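Local coordinates for protein alpha-fucosidase (Bifidobacterium bifidum, PDB 2EAB) that probably releases 1,2-linked alpha-L-fucose from sugar chains, serving as the family 95 glycoside hydrolase region of a larger membrane protein, at residues A[23-29]-A[155-159]; A[66-72]-A[179-183]; A[555-559]-A[638-643]; A[573-577]-A[650-655]; A[717-722]-A[747-752]. One frame throughout, in Å; residues are numbered along the deposited sequence.

Contact 1: A[23-29]-A[155-159]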
# COMPACT_ATOMS: atom_id res chain seq x y z
N LYS A 23 0.97 23.50 17.73
CA LYS A 23 1.39 24.47 18.73
C LYS A 23 1.51 23.86 20.13
O LYS A 23 1.68 24.59 21.12
CB LYS A 23 0.42 25.66 18.75
CG LYS A 23 0.38 26.45 17.45
CD LYS A 23 -0.44 27.72 17.61
CE LYS A 23 -0.39 28.58 16.35
NZ LYS A 23 -0.97 29.93 16.59
N GLN A 24 1.42 22.54 20.23
CA GLN A 24 1.53 21.85 21.51
C GLN A 24 2.02 20.41 21.32
O GLN A 24 1.86 19.86 20.22
CB GLN A 24 0.19 21.89 22.26
CG GLN A 24 -0.91 21.00 21.69
CD GLN A 24 -1.44 21.47 20.34
OE1 GLN A 24 -1.77 22.64 20.16
NE2 GLN A 24 -1.54 20.53 19.40
N PRO A 25 2.64 19.82 22.36
CA PRO A 25 3.08 18.42 22.32
C PRO A 25 1.96 17.42 22.01
O PRO A 25 0.79 17.74 22.15
CB PRO A 25 3.59 18.16 23.74
CG PRO A 25 3.11 19.31 24.56
CD PRO A 25 3.01 20.46 23.64
N ALA A 26 2.36 16.21 21.62
CA ALA A 26 1.41 15.12 21.39
C ALA A 26 0.45 14.93 22.57
O ALA A 26 -0.75 14.78 22.37
CB ALA A 26 2.16 13.82 21.09
N SER A 27 0.99 14.97 23.79
CA SER A 27 0.19 14.78 25.01
C SER A 27 -0.95 15.79 25.16
O SER A 27 -1.92 15.53 25.87
CB SER A 27 1.09 14.84 26.25
OG SER A 27 1.70 16.11 26.38
N GLN A 28 -0.82 16.94 24.50
CA GLN A 28 -1.81 18.01 24.59
C GLN A 28 -2.60 18.20 23.29
O GLN A 28 -3.36 19.17 23.15
CB GLN A 28 -1.14 19.33 24.99
CG GLN A 28 -0.53 19.32 26.39
CD GLN A 28 0.07 20.66 26.78
OE1 GLN A 28 0.74 21.31 25.97
NE2 GLN A 28 -0.15 21.07 28.02
N THR A 29 -2.42 17.28 22.35
CA THR A 29 -3.07 17.33 21.05
C THR A 29 -4.33 16.47 21.07
O THR A 29 -4.36 15.43 21.72
CB THR A 29 -2.09 16.87 19.93
OG1 THR A 29 -0.93 17.70 19.94
CG2 THR A 29 -2.74 16.94 18.55
N GLU A 155 6.56 29.88 22.84
CA GLU A 155 7.11 29.72 21.49
C GLU A 155 7.26 28.26 21.08
O GLU A 155 8.20 27.89 20.35
CB GLU A 155 8.42 30.49 21.34
CG GLU A 155 8.25 32.00 21.50
CD GLU A 155 9.55 32.77 21.66
OE1 GLU A 155 10.61 32.28 21.22
OE2 GLU A 155 9.51 33.87 22.24
N TYR A 156 6.34 27.42 21.56
CA TYR A 156 6.36 26.00 21.23
C TYR A 156 5.85 25.74 19.83
O TYR A 156 4.79 26.22 19.45
CB TYR A 156 5.55 25.17 22.23
CG TYR A 156 5.63 23.69 21.92
CD1 TYR A 156 6.50 22.87 22.63
CD2 TYR A 156 4.88 23.13 20.89
CE1 TYR A 156 6.60 21.51 22.33
CE2 TYR A 156 4.97 21.78 20.58
CZ TYR A 156 5.83 20.98 21.30
OH TYR A 156 5.90 19.65 20.97
N ARG A 157 6.60 24.94 19.07
CA ARG A 157 6.10 24.36 17.84
C ARG A 157 6.72 22.99 17.61
O ARG A 157 7.90 22.78 17.87
CB ARG A 157 6.38 25.28 16.64
CG ARG A 157 5.60 24.89 15.39
CD ARG A 157 6.00 25.72 14.18
NE ARG A 157 7.38 25.47 13.77
CZ ARG A 157 8.36 26.38 13.82
NH1 ARG A 157 8.11 27.62 14.24
NH2 ARG A 157 9.58 26.05 13.43
N ARG A 158 5.90 22.05 17.14
CA ARG A 158 6.42 20.80 16.59
C ARG A 158 5.89 20.67 15.17
O ARG A 158 4.77 21.07 14.87
CB ARG A 158 6.05 19.59 17.45
CG ARG A 158 4.57 19.24 17.48
CD ARG A 158 4.29 18.17 18.52
NE ARG A 158 2.88 17.81 18.56
CZ ARG A 158 2.35 16.73 17.98
NH1 ARG A 158 3.11 15.88 17.29
NH2 ARG A 158 1.06 16.51 18.08
N ASP A 159 6.73 20.14 14.29
CA ASP A 159 6.33 19.99 12.90
C ASP A 159 6.93 18.75 12.25
O ASP A 159 7.88 18.14 12.76
CB ASP A 159 6.67 21.25 12.08
CG ASP A 159 8.16 21.41 11.86
OD1 ASP A 159 8.76 20.56 11.16
OD2 ASP A 159 8.73 22.40 12.36
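Lys23 passes Tyr156 just after edge strand 19-22 has ended, the CA of Lys23 4.8 Å from the CA of Arg157; beyond it the chain swings off strand 156-161 into a short 3-10 turn at 26-28. This is the border of an antiparallel sheet in the N-terminal beta-sandwich domain. Tyr156 slips under the departing chain: CD of Pro25 sits over one face of its ring, 3.9 Å from the centroid, a CH-pi contact, while the hydroxyl goes on to the carbonyl of Gly65. Arg158 does the polar work. Its chain runs straight from CG to NE and lays the guanidinium edge against the segment 23-29, where NE donates to Gln24 O (2.8 Å), in the carbonyl plane and on a lone pair, and NH2 donates to Thr29 OG1 (3.0 Å). Ala26 N stands over one guanidinium face, and the Tyr22 ring makes a cation-pi contact. A leucine in place of Arg158 would probably leave Gln24 O without this donor and the turn less firmly held to the strand. Thr29 OG1 also accepts from Gln24 NE2, almost straight at 174°, and gives its own hydrogen to Pro25 O at 2.8 Å.

Contact 2: A[66-72]-A[179-183]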
# COMPACT_ATOMS: atom_id res chain seq x y z
N GLU A 66 7.42 16.03 23.44
CA GLU A 66 7.18 16.40 24.83
C GLU A 66 8.27 17.33 25.33
O GLU A 66 9.42 17.24 24.91
CB GLU A 66 7.06 15.17 25.72
CG GLU A 66 5.96 14.19 25.29
CD GLU A 66 4.59 14.83 25.23
OE1 GLU A 66 4.25 15.61 26.14
OE2 GLU A 66 3.84 14.55 24.26
N VAL A 67 7.90 18.23 26.24
CA VAL A 67 8.83 19.26 26.72
C VAL A 67 9.99 18.66 27.52
O VAL A 67 11.15 18.86 27.17
CB VAL A 67 8.09 20.36 27.53
CG1 VAL A 67 9.09 21.28 28.24
CG2 VAL A 67 7.18 21.18 26.63
N SER A 68 9.67 17.92 28.58
CA SER A 68 10.71 17.40 29.47
C SER A 68 11.11 15.96 29.14
O SER A 68 12.26 15.69 28.84
CB SER A 68 10.29 17.53 30.93
OG SER A 68 11.37 17.19 31.78
N ARG A 69 10.16 15.03 29.22
CA ARG A 69 10.47 13.64 28.89
C ARG A 69 10.07 13.37 27.44
O ARG A 69 8.99 12.85 27.15
CB ARG A 69 9.82 12.65 29.87
CG ARG A 69 10.30 11.21 29.68
CD ARG A 69 10.04 10.37 30.91
NE ARG A 69 10.12 8.93 30.63
CZ ARG A 69 11.24 8.21 30.66
NH1 ARG A 69 12.41 8.77 30.93
NH2 ARG A 69 11.18 6.91 30.39
N GLU A 70 10.96 13.77 26.55
CA GLU A 70 10.76 13.58 25.12
C GLU A 70 10.76 12.09 24.78
O GLU A 70 11.46 11.29 25.40
CB GLU A 70 11.82 14.34 24.33
CG GLU A 70 11.84 14.08 22.82
CD GLU A 70 10.61 14.59 22.07
OE1 GLU A 70 9.48 14.20 22.41
OE2 GLU A 70 10.80 15.37 21.10
N ARG A 71 9.95 11.74 23.78
CA ARG A 71 9.74 10.36 23.39
C ARG A 71 9.68 10.26 21.87
O ARG A 71 8.98 11.04 21.21
CB ARG A 71 8.43 9.85 23.99
CG ARG A 71 8.13 8.39 23.72
CD ARG A 71 6.82 8.00 24.36
NE ARG A 71 6.45 6.63 24.01
CZ ARG A 71 5.35 6.00 24.43
NH1 ARG A 71 4.47 6.62 25.22
NH2 ARG A 71 5.12 4.75 24.05
N VAL A 72 10.45 9.32 21.33
CA VAL A 72 10.34 8.92 19.93
C VAL A 72 10.07 7.42 19.91
O VAL A 72 10.95 6.62 20.24
CB VAL A 72 11.61 9.25 19.12
CG1 VAL A 72 11.45 8.83 17.66
CG2 VAL A 72 11.95 10.73 19.23
N THR A 179 15.92 23.08 20.83
CA THR A 179 15.45 22.54 19.56
C THR A 179 15.80 21.07 19.41
O THR A 179 16.80 20.58 19.96
CB THR A 179 16.00 23.31 18.32
OG1 THR A 179 17.37 22.96 18.09
CG2 THR A 179 15.86 24.82 18.50
N ARG A 180 14.96 20.36 18.65
CA ARG A 180 15.18 18.97 18.31
C ARG A 180 14.85 18.77 16.84
O ARG A 180 13.90 19.36 16.33
CB ARG A 180 14.31 18.05 19.17
CG ARG A 180 14.47 18.29 20.66
CD ARG A 180 13.99 17.12 21.47
NE ARG A 180 12.58 17.22 21.78
CZ ARG A 180 12.08 17.64 22.94
NH1 ARG A 180 12.89 18.00 23.93
NH2 ARG A 180 10.78 17.70 23.11
N GLU A 181 15.65 17.94 16.19
CA GLU A 181 15.44 17.58 14.80
C GLU A 181 15.68 16.09 14.66
O GLU A 181 16.67 15.57 15.16
CB GLU A 181 16.41 18.35 13.91
CG GLU A 181 16.29 18.03 12.43
CD GLU A 181 17.50 18.49 11.65
OE1 GLU A 181 18.57 17.88 11.80
OE2 GLU A 181 17.37 19.47 10.89
N TYR A 182 14.76 15.41 13.97
CA TYR A 182 14.85 13.97 13.78
C TYR A 182 14.67 13.60 12.32
O TYR A 182 13.77 14.10 11.65
CB TYR A 182 13.75 13.26 14.56
CG TYR A 182 13.63 13.61 16.02
CD1 TYR A 182 14.42 12.97 16.98
CD2 TYR A 182 12.69 14.54 16.46
CE1 TYR A 182 14.30 13.27 18.32
CE2 TYR A 182 12.56 14.85 17.80
CZ TYR A 182 13.37 14.20 18.72
OH TYR A 182 13.24 14.48 20.06
N PHE A 183 15.53 12.71 11.83
CA PHE A 183 15.33 12.11 10.51
C PHE A 183 15.96 10.73 10.45
O PHE A 183 16.76 10.37 11.31
CB PHE A 183 15.83 13.03 9.38
CG PHE A 183 17.31 13.35 9.43
CD1 PHE A 183 18.24 12.52 8.82
CD2 PHE A 183 17.76 14.51 10.05
CE1 PHE A 183 19.60 12.82 8.85
CE2 PHE A 183 19.12 14.82 10.09
CZ PHE A 183 20.04 13.98 9.48
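With chi1 at 172° the CG of Glu70 points away from the backbone N, and a bend at chi2 turns the carboxylate to meet Arg180, whose own chain folds at chi3 (-89°) to bring NE up to it. The two residues come from facing sheets of the N-terminal beta-sandwich: strands 69-72 and 179-183 run nearly parallel, their axes 10.9 Å apart, so the gap is bridged mainly by side chains. OE2 of Glu70 carries the cross-sheet load. It forms a salt bridge with Arg180 NE at 2.7 Å, though the hydrogen bond within it is weak and bent, and it accepts from Tyr182 OH at 2.8 Å, from the anti side but tilted well out of the carboxylate plane. CG of Glu70 meanwhile rests over a face of the guanidinium. The other oxygen looks back to its own segment, 66-72, where Glu66 N and Arg71 N reach OE1 from opposite faces and fix the rotation of the carboxylate. Leu144 and Val169 add apolar cover around this buried charge. Further along, Val72 CG2 sits over a face of the Tyr182 ring, 3.6 Å from CE1.

Contact 3: A[555-559]-A[638-643]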
# COMPACT_ATOMS: atom_id res chain seq x y z
N GLY A 555 -24.21 -20.82 -14.82
CA GLY A 555 -24.36 -20.71 -16.26
C GLY A 555 -23.27 -21.41 -17.04
O GLY A 555 -22.69 -22.39 -16.58
N ASP A 556 -23.00 -20.90 -18.24
CA ASP A 556 -22.05 -21.50 -19.16
C ASP A 556 -20.76 -20.70 -19.16
O ASP A 556 -20.62 -19.72 -19.89
CB ASP A 556 -22.66 -21.56 -20.57
CG ASP A 556 -21.84 -22.40 -21.54
OD1 ASP A 556 -20.73 -22.85 -21.18
OD2 ASP A 556 -22.31 -22.60 -22.68
N ARG A 557 -19.80 -21.14 -18.34
CA ARG A 557 -18.54 -20.42 -18.17
C ARG A 557 -17.58 -21.27 -17.35
O ARG A 557 -18.00 -22.19 -16.65
CB ARG A 557 -18.75 -19.07 -17.46
CG ARG A 557 -19.61 -19.15 -16.20
CD ARG A 557 -19.49 -17.90 -15.32
NE ARG A 557 -19.78 -16.64 -16.00
CZ ARG A 557 -21.01 -16.17 -16.22
NH1 ARG A 557 -22.09 -16.87 -15.86
NH2 ARG A 557 -21.16 -15.01 -16.84
N LEU A 558 -16.29 -20.95 -17.44
CA LEU A 558 -15.36 -21.38 -16.41
C LEU A 558 -15.54 -20.49 -15.19
O LEU A 558 -15.75 -19.28 -15.33
CB LEU A 558 -13.90 -21.27 -16.88
CG LEU A 558 -13.41 -22.21 -17.98
CD1 LEU A 558 -11.97 -21.87 -18.32
CD2 LEU A 558 -13.54 -23.67 -17.57
N THR A 559 -15.46 -21.08 -14.01
CA THR A 559 -15.34 -20.31 -12.77
C THR A 559 -14.15 -20.83 -11.98
O THR A 559 -13.51 -21.81 -12.35
CB THR A 559 -16.60 -20.41 -11.87
OG1 THR A 559 -16.73 -21.75 -11.40
CG2 THR A 559 -17.87 -19.96 -12.60
N LEU A 638 -13.42 -17.55 -21.51
CA LEU A 638 -14.48 -18.40 -20.97
C LEU A 638 -15.00 -17.96 -19.61
O LEU A 638 -16.00 -18.50 -19.13
CB LEU A 638 -14.03 -19.85 -20.91
CG LEU A 638 -13.78 -20.54 -22.25
CD1 LEU A 638 -13.10 -21.88 -22.02
CD2 LEU A 638 -15.07 -20.72 -23.04
N LEU A 639 -14.33 -16.99 -18.99
CA LEU A 639 -14.72 -16.56 -17.65
C LEU A 639 -16.02 -15.75 -17.65
O LEU A 639 -16.84 -15.88 -16.74
CB LEU A 639 -13.59 -15.77 -16.98
CG LEU A 639 -12.35 -16.60 -16.61
CD1 LEU A 639 -11.19 -15.68 -16.31
CD2 LEU A 639 -12.62 -17.52 -15.42
N LYS A 640 -16.19 -14.92 -18.68
CA LYS A 640 -17.36 -14.03 -18.79
C LYS A 640 -17.67 -13.40 -17.43
O LYS A 640 -18.77 -13.56 -16.88
CB LYS A 640 -18.57 -14.80 -19.34
CG LYS A 640 -18.42 -15.21 -20.80
CD LYS A 640 -19.54 -16.12 -21.28
CE LYS A 640 -20.93 -15.55 -21.04
NZ LYS A 640 -21.97 -16.62 -21.17
N PRO A 641 -16.69 -12.66 -16.87
CA PRO A 641 -16.80 -12.24 -15.47
C PRO A 641 -17.93 -11.27 -15.16
O PRO A 641 -18.46 -11.28 -14.04
CB PRO A 641 -15.44 -11.60 -15.19
CG PRO A 641 -14.94 -11.17 -16.53
CD PRO A 641 -15.43 -12.20 -17.48
N ILE A 642 -18.30 -10.43 -16.13
CA ILE A 642 -19.31 -9.40 -15.90
C ILE A 642 -20.66 -9.76 -16.51
O ILE A 642 -20.75 -10.06 -17.71
CB ILE A 642 -18.88 -8.02 -16.45
CG1 ILE A 642 -17.55 -7.56 -15.84
CG2 ILE A 642 -19.99 -6.97 -16.24
CD1 ILE A 642 -17.53 -7.47 -14.31
N GLU A 643 -21.69 -9.72 -15.67
CA GLU A 643 -23.07 -9.80 -16.13
C GLU A 643 -23.86 -8.69 -15.48
O GLU A 643 -23.73 -8.44 -14.28
CB GLU A 643 -23.70 -11.15 -15.77
CG GLU A 643 -23.21 -12.30 -16.61
CD GLU A 643 -24.10 -13.53 -16.52
OE1 GLU A 643 -25.02 -13.56 -15.68
OE2 GLU A 643 -23.85 -14.47 -17.30
O HOH W 1 -17.97 -18.95 -21.32
O HOH W 2 -24.98 -16.23 -14.91
O HOH W 3 -16.36 -16.89 -14.27
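Arg557 reaches across to the end of helix 632-639 and grips the carbonyls there, tying the start of strand 558-565 to a helix terminus in the family 95 catalytic domain, whose clan is built on an (alpha/alpha)6 barrel. Its CG lies between the backbone N and the carbonyl carbon (chi1 49°), and a second bend at chi3 swings the guanidinium edge-on to its acceptors. NE donates to Leu639 O at 3.1 Å, and NH2 to Lys640 O at 2.8 Å, in that carbonyl's plane. Lys640, with positive phi, is where the chain leaves the helix, which probably helps turn these successive carbonyls toward the arginine. The same NH2 also binds Glu643 OE2 at 2.8 Å, a salt bridge that meets the oxygen from above the carboxylate plane; the two flat groups stand 65° apart. Lys651 pairs with the other oxygen of Glu643, and Tyr654 makes a cation-pi contact with the guanidinium. Alongside, the Leu558 and Leu638 side chains cross obliquely, Leu558 CG 3.8 Å from Leu638 CB, while Leu558 N donates to Leu638 O at 3.0 Å. A water donates to both Leu558 O and Leu639 O, at 2.7 Å each.

Contact 4: A[573-577]-A[650-655]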
# COMPACT_ATOMS: atom_id res chain seq x y z
N THR A 573 -20.01 -20.46 -3.13
CA THR A 573 -20.79 -20.53 -4.36
C THR A 573 -19.90 -21.01 -5.51
O THR A 573 -18.69 -21.20 -5.33
CB THR A 573 -21.42 -19.16 -4.72
OG1 THR A 573 -20.38 -18.21 -5.02
CG2 THR A 573 -22.26 -18.63 -3.57
N ASP A 574 -20.51 -21.22 -6.67
CA ASP A 574 -19.77 -21.69 -7.84
C ASP A 574 -19.11 -20.50 -8.53
O ASP A 574 -19.65 -19.92 -9.48
CB ASP A 574 -20.71 -22.45 -8.78
CG ASP A 574 -19.97 -23.27 -9.82
OD1 ASP A 574 -18.76 -23.06 -10.02
OD2 ASP A 574 -20.62 -24.15 -10.43
N GLY A 575 -17.94 -20.13 -8.02
CA GLY A 575 -17.27 -18.91 -8.43
C GLY A 575 -18.04 -17.69 -8.00
O GLY A 575 -19.08 -17.78 -7.34
N ASN A 576 -17.52 -16.53 -8.39
CA ASN A 576 -18.20 -15.25 -8.19
C ASN A 576 -17.48 -14.18 -8.99
O ASN A 576 -16.40 -14.41 -9.53
CB ASN A 576 -18.35 -14.88 -6.70
CG ASN A 576 -17.03 -14.79 -5.96
OD1 ASN A 576 -15.98 -14.45 -6.53
ND2 ASN A 576 -17.06 -15.07 -4.66
N THR A 577 -18.08 -13.00 -9.06
CA THR A 577 -17.55 -11.92 -9.87
C THR A 577 -16.20 -11.42 -9.34
O THR A 577 -15.31 -11.09 -10.12
CB THR A 577 -18.56 -10.79 -9.95
OG1 THR A 577 -19.77 -11.33 -10.49
CG2 THR A 577 -18.07 -9.64 -10.84
N ILE A 650 -24.10 -4.56 -11.68
CA ILE A 650 -23.10 -5.62 -11.87
C ILE A 650 -23.43 -6.74 -10.90
O ILE A 650 -23.47 -6.52 -9.69
CB ILE A 650 -21.66 -5.11 -11.58
CG1 ILE A 650 -21.29 -3.92 -12.47
CG2 ILE A 650 -20.65 -6.25 -11.71
CD1 ILE A 650 -21.07 -4.24 -13.95
N LYS A 651 -23.68 -7.94 -11.42
CA LYS A 651 -23.97 -9.08 -10.54
C LYS A 651 -22.76 -9.40 -9.67
O LYS A 651 -21.61 -9.37 -10.14
CB LYS A 651 -24.34 -10.32 -11.34
CG LYS A 651 -25.67 -10.24 -12.05
CD LYS A 651 -26.01 -11.56 -12.73
CE LYS A 651 -27.23 -11.41 -13.63
NZ LYS A 651 -27.65 -12.71 -14.20
N GLU A 652 -23.01 -9.72 -8.40
CA GLU A 652 -21.96 -10.15 -7.48
C GLU A 652 -21.81 -11.68 -7.52
O GLU A 652 -20.69 -12.19 -7.34
CB GLU A 652 -22.24 -9.61 -6.07
CG GLU A 652 -21.18 -9.98 -5.04
CD GLU A 652 -21.17 -9.11 -3.79
OE1 GLU A 652 -22.04 -8.23 -3.63
OE2 GLU A 652 -20.27 -9.33 -2.94
N TRP A 653 -22.91 -12.38 -7.78
CA TRP A 653 -22.92 -13.83 -7.96
C TRP A 653 -23.59 -14.19 -9.27
O TRP A 653 -24.50 -13.48 -9.71
CB TRP A 653 -23.66 -14.52 -6.81
CG TRP A 653 -23.07 -14.24 -5.48
CD1 TRP A 653 -22.05 -14.92 -4.87
CD2 TRP A 653 -23.45 -13.19 -4.58
NE1 TRP A 653 -21.78 -14.35 -3.64
CE2 TRP A 653 -22.63 -13.30 -3.44
CE3 TRP A 653 -24.42 -12.18 -4.63
CZ2 TRP A 653 -22.74 -12.42 -2.36
CZ3 TRP A 653 -24.53 -11.31 -3.56
CH2 TRP A 653 -23.69 -11.44 -2.44
N TYR A 654 -23.18 -15.29 -9.87
CA TYR A 654 -23.74 -15.68 -11.17
C TYR A 654 -25.16 -16.23 -11.10
O TYR A 654 -25.83 -16.30 -12.13
CB TYR A 654 -22.76 -16.59 -11.95
CG TYR A 654 -21.48 -15.85 -12.20
CD1 TYR A 654 -21.47 -14.69 -12.98
CD2 TYR A 654 -20.28 -16.25 -11.61
CE1 TYR A 654 -20.31 -13.97 -13.18
CE2 TYR A 654 -19.11 -15.53 -11.81
CZ TYR A 654 -19.13 -14.39 -12.60
OH TYR A 654 -17.97 -13.67 -12.78
N PHE A 655 -25.62 -16.58 -9.91
CA PHE A 655 -27.03 -16.95 -9.73
C PHE A 655 -27.97 -15.76 -9.46
O PHE A 655 -29.18 -15.94 -9.29
CB PHE A 655 -27.22 -18.08 -8.69
CG PHE A 655 -26.65 -17.79 -7.31
CD1 PHE A 655 -26.79 -16.55 -6.69
CD2 PHE A 655 -26.03 -18.82 -6.60
CE1 PHE A 655 -26.28 -16.33 -5.41
CE2 PHE A 655 -25.52 -18.60 -5.32
CZ PHE A 655 -25.64 -17.35 -4.73
O HOH W 4 -19.40 -16.27 -3.44
O HOH W 5 -21.54 -16.82 -8.16
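Thr577 is held twice by the backbone of 650-655: its OG1 donates to Lys651 O at 2.7 Å, and its N donates to Glu652 O at 3.2 Å, nearly straight at 171°. With chi1 at -57° the OG1 of Thr577 is anti to the carbonyl carbon and lies beside the backbone N, which lets one residue reach two successive carbonyls, each from above its plane. Next to it the Tyr654 hydroxyl comes within 3.4 Å of Thr577 CA and is fixed by Pro641 O. At the other end, Thr573 CG2 packs on Phe655 CE2 at 3.7 Å, and Thr573 OG1 turns to Gly575 O. Two waters complete the join: one donates to Thr573 OG1, accepts from Asn576 ND2 and, weakly, from Trp653 NE1; the other links Gly575 O to Tyr654 N. Asn576, the N-cap of helix 577-596, uses OD1 for Glu579 N. In this buried part of the family 95 catalytic domain, the helix start therefore has side-chain and main-chain acceptors for its N-H groups, and its positive end probably polarises the Glu652 carbonyl.

Contact 5: A[717-722]-A[747-752]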
# COMPACT_ATOMS: atom_id res chain seq x y z
N LEU A 717 -25.01 10.58 0.28
CA LEU A 717 -23.74 9.87 0.18
C LEU A 717 -23.22 9.57 1.58
O LEU A 717 -23.14 10.45 2.43
CB LEU A 717 -22.73 10.71 -0.60
CG LEU A 717 -21.34 10.09 -0.82
CD1 LEU A 717 -21.40 8.91 -1.78
CD2 LEU A 717 -20.40 11.16 -1.35
N GLN A 718 -22.87 8.31 1.81
CA GLN A 718 -22.47 7.86 3.14
C GLN A 718 -20.97 7.91 3.35
O GLN A 718 -20.17 7.62 2.45
CB GLN A 718 -22.99 6.45 3.42
CG GLN A 718 -24.51 6.34 3.42
CD GLN A 718 -25.17 7.24 4.45
OE1 GLN A 718 -25.79 8.24 4.11
NE2 GLN A 718 -25.02 6.88 5.72
N SER A 719 -20.59 8.27 4.57
CA SER A 719 -19.20 8.23 4.99
C SER A 719 -18.74 6.78 5.16
O SER A 719 -19.55 5.87 5.34
CB SER A 719 -19.03 8.98 6.31
OG SER A 719 -17.67 9.00 6.71
N ASN A 720 -17.44 6.58 5.06
CA ASN A 720 -16.82 5.34 5.49
C ASN A 720 -15.38 5.63 5.90
O ASN A 720 -14.96 6.79 5.94
CB ASN A 720 -16.92 4.25 4.42
CG ASN A 720 -17.17 2.88 5.02
OD1 ASN A 720 -16.35 2.35 5.78
ND2 ASN A 720 -18.31 2.29 4.67
N THR A 721 -14.64 4.58 6.22
CA THR A 721 -13.33 4.72 6.84
C THR A 721 -12.35 3.74 6.23
O THR A 721 -12.73 2.80 5.53
CB THR A 721 -13.41 4.41 8.34
OG1 THR A 721 -13.90 3.08 8.51
CG2 THR A 721 -14.33 5.40 9.08
N GLY A 722 -11.07 3.98 6.51
CA GLY A 722 -10.01 3.04 6.17
C GLY A 722 -10.02 2.56 4.73
O GLY A 722 -10.20 3.36 3.81
N LEU A 747 -15.38 13.34 2.84
CA LEU A 747 -15.84 12.47 3.91
C LEU A 747 -14.69 11.73 4.59
O LEU A 747 -14.72 11.55 5.81
CB LEU A 747 -16.91 11.50 3.42
CG LEU A 747 -18.28 12.13 3.12
CD1 LEU A 747 -19.17 11.19 2.32
CD2 LEU A 747 -18.98 12.59 4.40
N GLN A 748 -13.69 11.31 3.82
CA GLN A 748 -12.50 10.69 4.41
C GLN A 748 -11.78 11.67 5.35
O GLN A 748 -11.40 11.31 6.46
CB GLN A 748 -11.53 10.18 3.35
CG GLN A 748 -10.31 9.49 3.97
CD GLN A 748 -9.29 9.01 2.96
OE1 GLN A 748 -9.14 9.58 1.89
NE2 GLN A 748 -8.57 7.95 3.32
N LEU A 749 -11.62 12.91 4.89
CA LEU A 749 -10.93 13.91 5.70
C LEU A 749 -11.71 14.23 6.97
O LEU A 749 -11.12 14.43 8.02
CB LEU A 749 -10.64 15.17 4.87
CG LEU A 749 -9.28 15.18 4.16
CD1 LEU A 749 -9.03 13.92 3.32
CD2 LEU A 749 -9.14 16.41 3.28
N LYS A 750 -13.04 14.25 6.88
CA LYS A 750 -13.88 14.57 8.03
C LYS A 750 -14.02 13.42 9.03
O LYS A 750 -14.16 13.65 10.24
CB LYS A 750 -15.26 15.04 7.59
CG LYS A 750 -15.27 16.40 6.93
CD LYS A 750 -16.65 16.74 6.39
CE LYS A 750 -16.61 18.06 5.64
NZ LYS A 750 -17.95 18.42 5.10
N ASN A 751 -13.99 12.19 8.53
CA ASN A 751 -14.39 11.03 9.32
C ASN A 751 -13.37 9.90 9.44
O ASN A 751 -13.65 8.89 10.08
CB ASN A 751 -15.70 10.45 8.76
CG ASN A 751 -16.84 11.45 8.80
OD1 ASN A 751 -17.28 11.86 9.87
ND2 ASN A 751 -17.32 11.84 7.63
N ALA A 752 -12.20 10.06 8.84
CA ALA A 752 -11.22 8.97 8.82
C ALA A 752 -9.76 9.44 8.89
O ALA A 752 -8.84 8.71 8.51
CB ALA A 752 -11.45 8.06 7.60
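Asn720, whose backbone O lies 4.1 Å from the CB of Ala752, has its side-chain OD1 gripped by two donors: Thr721 N, at 2.8 Å, and NE of Arg678. The Thr721 bond lies in the plane of the amide carbonyl but comes in steeply from the side, at a C=O...N angle of 99°. This is the closing point of a helical hairpin in the family 95 catalytic domain: the chain entering helix 722-734 crosses the C-terminal end of helix 738-751. No hydrogen bond joins the two segments, so packing does the work. Leu747 sends CD1 against Leu717 CD2 at 3.9 Å and against the carbonyl of Gln718, while its CD2 faces Ser719 CB. One turn on, Asn751 lies beside Ser719, its CB 3.2 Å from Ser719 OG; its ND2 bends back to give a weak hydrogen bond to Leu747 O. A glycine in place of Asn751 would probably open a gap beside Ser719 and leave Leu747 O with one donor fewer. Thr721 is turned by its first torsion (59°), which puts OG1 between the backbone N and the carbonyl carbon, where it reaches His761 O. Its methyl CG2 lies anti to the carbonyl carbon and packs 3.7 Å from Asn751 O and 4.2 Å from Ala752 CB.

In the fold
From the N terminus, contact 1 opens at 23-29 and contact 2 at 66-72 before either closes, at 155-159 and then 179-183, so the two cross. Their centres are about 11 Å apart, joined by Ser27 and Glu66; contact 1 fastens the border of one sheet of the N-terminal domain, and contact 2 ties that sheet to its partner. Contacts 3 and 4 cross likewise in the catalytic domain: neighbouring strands 558-565 and 572-574 meet the end of helix 632-639 and the loop after it, and Thr559 to Asp574 and Pro641 to Tyr654 link them. Contact 5 comes last, a short closure over one helical hairpin, about 14 Å at nearest atoms from both contact 1 and contact 4.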